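Local structure of acetoacetate decarboxylase (Sphingomonas wittichii, 5UPB) at residues Y31-P36 against E236-V241; D18-W23 against T64-P69. The protein is an acetoacetate decarboxylase-like enzyme, classed as a lyase, that shares the fold of true acetoacetate decarboxylases and probably acts on small keto acids. All blocks are in the same frame, centred on the assembly; numbering follows the deposited sequence.

Contact 1: residues Y31-P36 against E236-V241; sequences YLRCDP and EVLAGV
Arg-33 and Glu-236 lie side by side, pointing the same way from two antiparallel strands, and their ends join in a salt bridge of 2.9 Å from Arg-33 NH1 to Glu-236 OE2. The guanidinium and carboxylate planes are turned 77° apart, and a single nitrogen meets a single oxygen, not a flat two-pronged pair. A bend at chi3 (-55°) turns Arg-33 NE aside from an otherwise extended chain, whose guanidinium ends beside the extended Glu-236 chain. Leu-238 crosses Arg-33 at about a right angle and lays CD2 over one guanidinium face, 3.8 Å from Arg-33 NH1; its CD1 rests on the backbone of Leu-32. At the base of these side chains the two backbones are bonded in both directions: Arg-33 N gives to Glu-236 O at 2.9 Å, and Glu-236 N to Arg-33 O at 2.8 Å. The pairing then slips by one residue. Leu-238 and Ala-239 together face Tyr-31, a classic beta bulge, in which Tyr-31 O accepts Leu-238 N at 2.9 Å and, more weakly, Ala-239 N at 3.5 Å. Tyr-31 N donates to Ala-239 O. The Tyr-31 ring reaches past Ala-239 to Val-241, with Tyr-31 CE2 4.1 Å from Val-241 CG1, and its hydroxyl is hydrogen-bonded to the backbone N of Arg-175. On the other face of the strands, Leu-32 CD2 packs beside Val-237 CG2 at 4.1 Å, and both side chains touch Ile-219 of strand 206-221. Strand 21-34 is thus held between strands 235-249 and 53-65: Leu-32 bonds to Cys-54 of strand 53-65, and Cys-34 to Gly-52 just before it. The chain then leads through Asp-35, the N-cap, into helix 36-42.

Contact 2: residues D18-W23 against T64-P69; sequences DALYGW and TSEDQP
Tyr-21 spreads its ring over Ser-65, whose CA lies 3.4 Å above the ring plane, offset toward the rim, with Ser-65 CB 3.3 Å from Tyr-21 CZ. The two form an antiparallel non-hydrogen-bonded pair where strand 21-34 begins and strand 53-65 ends in a type I beta turn, Ser-65 to Gln-68. A chi1 of -81° sets Tyr-21 CG beside the backbone N, anti to the carbonyl carbon, and from there the ring lies across Thr-64 and Ser-65; Tyr-21 CD2 comes within 3.3 Å of Thr-64 C, and the hydroxyl is hydrogen-bonded to Asp-17 OD1. An alanine here, lacking the ring, would probably leave a gap over Ser-65 CA and CB and take from Asp-17 OD1 this hydroxyl partner. Next to this pair, Gly-22 and Thr-64 exchange backbone bonds, Gly-22 N to Thr-64 O and Thr-64 N to Gly-22 O, each 2.9 Å. Asn-135 of the second subunit packs on Thr-64 and makes a weak hydrogen bond to Gly-22 O, which places the strand ends at a subunit interface. In the other direction the pairing runs on past the strands: Glu-66 N is bonded to Leu-20 O at 2.9 Å. Alongside this bond Leu-20 and Glu-66 lie side by side, pointing the same way, with Glu-66 OE1 3.7 Å from Leu-20 CB; Glu-66 OE2 has a long, weak ion pair with Arg-248. The turn closes through Gln-68 N to Ser-65 O, and Ala-19 CB sits against its polar side, near both Ser-65 OG and Asp-67 OD1. Ser-65 OG, anti to its backbone N (chi1 174°), donates to Asp-67 OD1 at 2.7 Å and meets that oxygen nearly along its C-O axis.

From the N terminus the chain enters contact 2 at 18-23 and runs up strand 21-34 to contact 1 at 31-36. After helix 36-42 it returns along strand 53-65, whose end, with the turn after it, closes contact 2 across a loop of 40 residues. Contact 1 closes much later, when 236-241 comes back after 199 intervening residues. The two contacts therefore cross along the sequence. They use the two ends of strand 21-34, their centres about 34 Å apart and on opposite sides of the chain's centre. Contact 2 ties that strand to 53-65, contact 1 to 235-249, so between them they join its two sheet neighbours.

Contact 1: residues Y31-P36 against E236-V241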
# COMPACT_ATOMS: atom_id res chain seq x y z
N TYR A 31 0.36 -28.64 1.32
CA TYR A 31 -0.28 -29.55 0.40
C TYR A 31 -1.64 -29.98 0.94
O TYR A 31 -1.83 -30.15 2.15
CB TYR A 31 0.60 -30.77 0.16
CG TYR A 31 1.89 -30.39 -0.50
CD1 TYR A 31 1.91 -30.03 -1.85
CD2 TYR A 31 3.09 -30.41 0.20
CE1 TYR A 31 3.11 -29.65 -2.47
CE2 TYR A 31 4.29 -30.05 -0.42
CZ TYR A 31 4.29 -29.69 -1.76
OH TYR A 31 5.47 -29.35 -2.37
N LEU A 32 -2.60 -30.08 0.02
CA LEU A 32 -4.00 -30.35 0.31
C LEU A 32 -4.53 -31.35 -0.70
O LEU A 32 -4.01 -31.49 -1.81
CB LEU A 32 -4.88 -29.10 0.17
CG LEU A 32 -4.43 -27.80 0.77
CD1 LEU A 32 -5.37 -26.76 0.24
CD2 LEU A 32 -4.48 -27.92 2.27
N ARG A 33 -5.67 -31.95 -0.35
CA ARG A 33 -6.44 -32.75 -1.29
C ARG A 33 -7.88 -32.24 -1.23
O ARG A 33 -8.44 -32.12 -0.14
CB ARG A 33 -6.39 -34.24 -0.98
CG ARG A 33 -7.09 -35.11 -2.04
CD ARG A 33 -6.90 -36.61 -1.79
NE ARG A 33 -5.48 -36.97 -1.68
CZ ARG A 33 -4.90 -37.52 -0.61
NH1 ARG A 33 -5.60 -37.80 0.48
NH2 ARG A 33 -3.60 -37.79 -0.65
N CYS A 34 -8.41 -31.86 -2.38
CA CYS A 34 -9.81 -31.47 -2.52
C CYS A 34 -10.51 -32.48 -3.40
O CYS A 34 -9.90 -33.43 -3.93
CB CYS A 34 -9.95 -30.06 -3.12
SG CYS A 34 -9.16 -28.76 -2.19
N ASP A 35 -11.81 -32.31 -3.52
CA ASP A 35 -12.64 -33.13 -4.40
C ASP A 35 -12.18 -32.90 -5.84
O ASP A 35 -12.32 -31.78 -6.35
CB ASP A 35 -14.10 -32.74 -4.21
CG ASP A 35 -15.05 -33.60 -5.01
OD1 ASP A 35 -14.59 -34.50 -5.74
OD2 ASP A 35 -16.28 -33.38 -4.89
N PRO A 36 -11.70 -33.92 -6.55
CA PRO A 36 -11.22 -33.67 -7.91
C PRO A 36 -12.28 -33.05 -8.82
O PRO A 36 -11.93 -32.26 -9.70
CB PRO A 36 -10.79 -35.07 -8.39
CG PRO A 36 -10.53 -35.85 -7.17
CD PRO A 36 -11.50 -35.33 -6.15
N GLU A 236 -8.59 -31.88 2.67
CA GLU A 236 -7.80 -32.62 3.64
C GLU A 236 -6.41 -32.00 3.61
O GLU A 236 -5.82 -31.84 2.54
CB GLU A 236 -7.71 -34.10 3.28
CG GLU A 236 -6.81 -34.91 4.23
CD GLU A 236 -6.60 -36.37 3.79
OE1 GLU A 236 -5.85 -37.11 4.49
OE2 GLU A 236 -7.13 -36.76 2.72
N VAL A 237 -5.91 -31.62 4.78
CA VAL A 237 -4.57 -31.05 4.89
C VAL A 237 -3.56 -32.19 4.97
O VAL A 237 -3.64 -33.03 5.86
CB VAL A 237 -4.47 -30.13 6.11
CG1 VAL A 237 -3.12 -29.48 6.15
CG2 VAL A 237 -5.58 -29.06 6.08
N LEU A 238 -2.64 -32.23 4.03
CA LEU A 238 -1.71 -33.36 3.92
C LEU A 238 -0.37 -33.09 4.57
O LEU A 238 0.13 -33.92 5.34
CB LEU A 238 -1.49 -33.70 2.44
CG LEU A 238 -2.75 -33.99 1.63
CD1 LEU A 238 -2.39 -34.20 0.18
CD2 LEU A 238 -3.48 -35.21 2.18
N ALA A 239 0.27 -31.98 4.26
CA ALA A 239 1.63 -31.76 4.72
C ALA A 239 1.98 -30.29 4.58
O ALA A 239 1.32 -29.54 3.86
CB ALA A 239 2.63 -32.57 3.91
N GLY A 240 3.03 -29.89 5.28
CA GLY A 240 3.55 -28.54 5.15
C GLY A 240 5.06 -28.56 5.09
O GLY A 240 5.71 -29.44 5.66
N VAL A 241 5.60 -27.59 4.36
CA VAL A 241 7.04 -27.45 4.19
C VAL A 241 7.38 -25.99 3.91
O VAL A 241 6.56 -25.23 3.36
CB VAL A 241 7.54 -28.37 3.05
CG1 VAL A 241 7.00 -27.89 1.72
CG2 VAL A 241 9.04 -28.42 3.02

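Contact 2: residues D18-W23 against T64-P69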
# COMPACT_ATOMS: atom_id res chain seq x y z
N ASP A 18 11.53 -9.75 -23.10
CA ASP A 18 11.60 -11.18 -23.38
C ASP A 18 12.99 -11.76 -23.08
O ASP A 18 13.38 -12.78 -23.66
CB ASP A 18 11.19 -11.47 -24.83
CG ASP A 18 11.94 -10.65 -25.83
OD1 ASP A 18 12.40 -9.55 -25.47
OD2 ASP A 18 12.06 -11.11 -26.99
N ALA A 19 13.73 -11.12 -22.20
CA ALA A 19 14.96 -11.69 -21.70
C ALA A 19 14.66 -12.88 -20.80
O ALA A 19 13.56 -13.06 -20.29
CB ALA A 19 15.76 -10.63 -20.94
N LEU A 20 15.67 -13.73 -20.63
CA LEU A 20 15.57 -14.80 -19.65
C LEU A 20 15.72 -14.22 -18.24
O LEU A 20 16.56 -13.37 -17.98
CB LEU A 20 16.65 -15.84 -19.92
CG LEU A 20 16.46 -16.68 -21.21
CD1 LEU A 20 17.66 -17.60 -21.43
CD2 LEU A 20 15.17 -17.49 -21.26
N TYR A 21 14.92 -14.71 -17.31
CA TYR A 21 15.05 -14.30 -15.91
C TYR A 21 15.49 -15.45 -15.01
O TYR A 21 15.29 -16.63 -15.34
CB TYR A 21 13.75 -13.74 -15.40
CG TYR A 21 13.59 -12.29 -15.83
CD1 TYR A 21 13.27 -11.94 -17.13
CD2 TYR A 21 13.77 -11.27 -14.90
CE1 TYR A 21 13.14 -10.59 -17.49
CE2 TYR A 21 13.64 -9.95 -15.24
CZ TYR A 21 13.32 -9.61 -16.52
OH TYR A 21 13.23 -8.28 -16.80
N GLY A 22 16.13 -15.08 -13.91
CA GLY A 22 16.37 -15.99 -12.82
C GLY A 22 15.70 -15.48 -11.56
O GLY A 22 15.62 -14.27 -11.33
N TRP A 23 15.26 -16.42 -10.74
CA TRP A 23 14.59 -16.18 -9.47
C TRP A 23 15.29 -16.87 -8.33
O TRP A 23 15.72 -18.03 -8.45
CB TRP A 23 13.16 -16.73 -9.51
CG TRP A 23 12.15 -15.95 -10.33
CD1 TRP A 23 11.16 -15.14 -9.84
CD2 TRP A 23 11.98 -15.98 -11.76
NE1 TRP A 23 10.39 -14.65 -10.89
CE2 TRP A 23 10.87 -15.16 -12.07
CE3 TRP A 23 12.65 -16.64 -12.81
CZ2 TRP A 23 10.43 -14.96 -13.39
CZ3 TRP A 23 12.22 -16.47 -14.11
CH2 TRP A 23 11.12 -15.61 -14.40
N THR A 64 15.64 -11.41 -11.49
CA THR A 64 16.70 -10.67 -12.16
C THR A 64 16.76 -11.04 -13.64
O THR A 64 16.83 -12.22 -13.99
CB THR A 64 18.05 -10.96 -11.53
OG1 THR A 64 17.98 -10.68 -10.14
CG2 THR A 64 19.14 -10.13 -12.16
N SER A 65 16.85 -10.02 -14.48
CA SER A 65 17.00 -10.20 -15.92
C SER A 65 18.45 -10.50 -16.25
O SER A 65 19.36 -9.84 -15.75
CB SER A 65 16.56 -8.94 -16.67
OG SER A 65 16.83 -9.03 -18.05
N GLU A 66 18.65 -11.52 -17.10
CA GLU A 66 19.99 -11.96 -17.45
C GLU A 66 20.77 -10.86 -18.18
O GLU A 66 22.01 -10.84 -18.13
CB GLU A 66 19.90 -13.22 -18.31
CG GLU A 66 21.22 -13.93 -18.52
CD GLU A 66 21.12 -15.44 -18.36
OE1 GLU A 66 20.01 -15.99 -18.49
OE2 GLU A 66 22.16 -16.06 -18.08
N ASP A 67 20.08 -9.96 -18.87
CA ASP A 67 20.70 -8.83 -19.55
C ASP A 67 20.40 -7.48 -18.89
O ASP A 67 20.56 -6.44 -19.53
CB ASP A 67 20.29 -8.81 -21.03
CG ASP A 67 18.86 -8.36 -21.23
OD1 ASP A 67 18.12 -8.18 -20.24
OD2 ASP A 67 18.46 -8.19 -22.41
N GLN A 68 19.96 -7.47 -17.64
CA GLN A 68 20.00 -6.28 -16.79
C GLN A 68 20.30 -6.78 -15.39
O GLN A 68 19.54 -6.58 -14.44
CB GLN A 68 18.71 -5.47 -16.86
CG GLN A 68 18.76 -4.29 -17.81
CD GLN A 68 17.65 -3.30 -17.53
OE1 GLN A 68 16.50 -3.51 -17.92
NE2 GLN A 68 17.99 -2.21 -16.84
N PRO A 69 21.41 -7.50 -15.25
CA PRO A 69 21.65 -8.21 -14.00
C PRO A 69 21.89 -7.28 -12.83
O PRO A 69 21.78 -7.73 -11.68
CB PRO A 69 22.88 -9.08 -14.32
CG PRO A 69 23.61 -8.30 -15.39
CD PRO A 69 22.54 -7.64 -16.20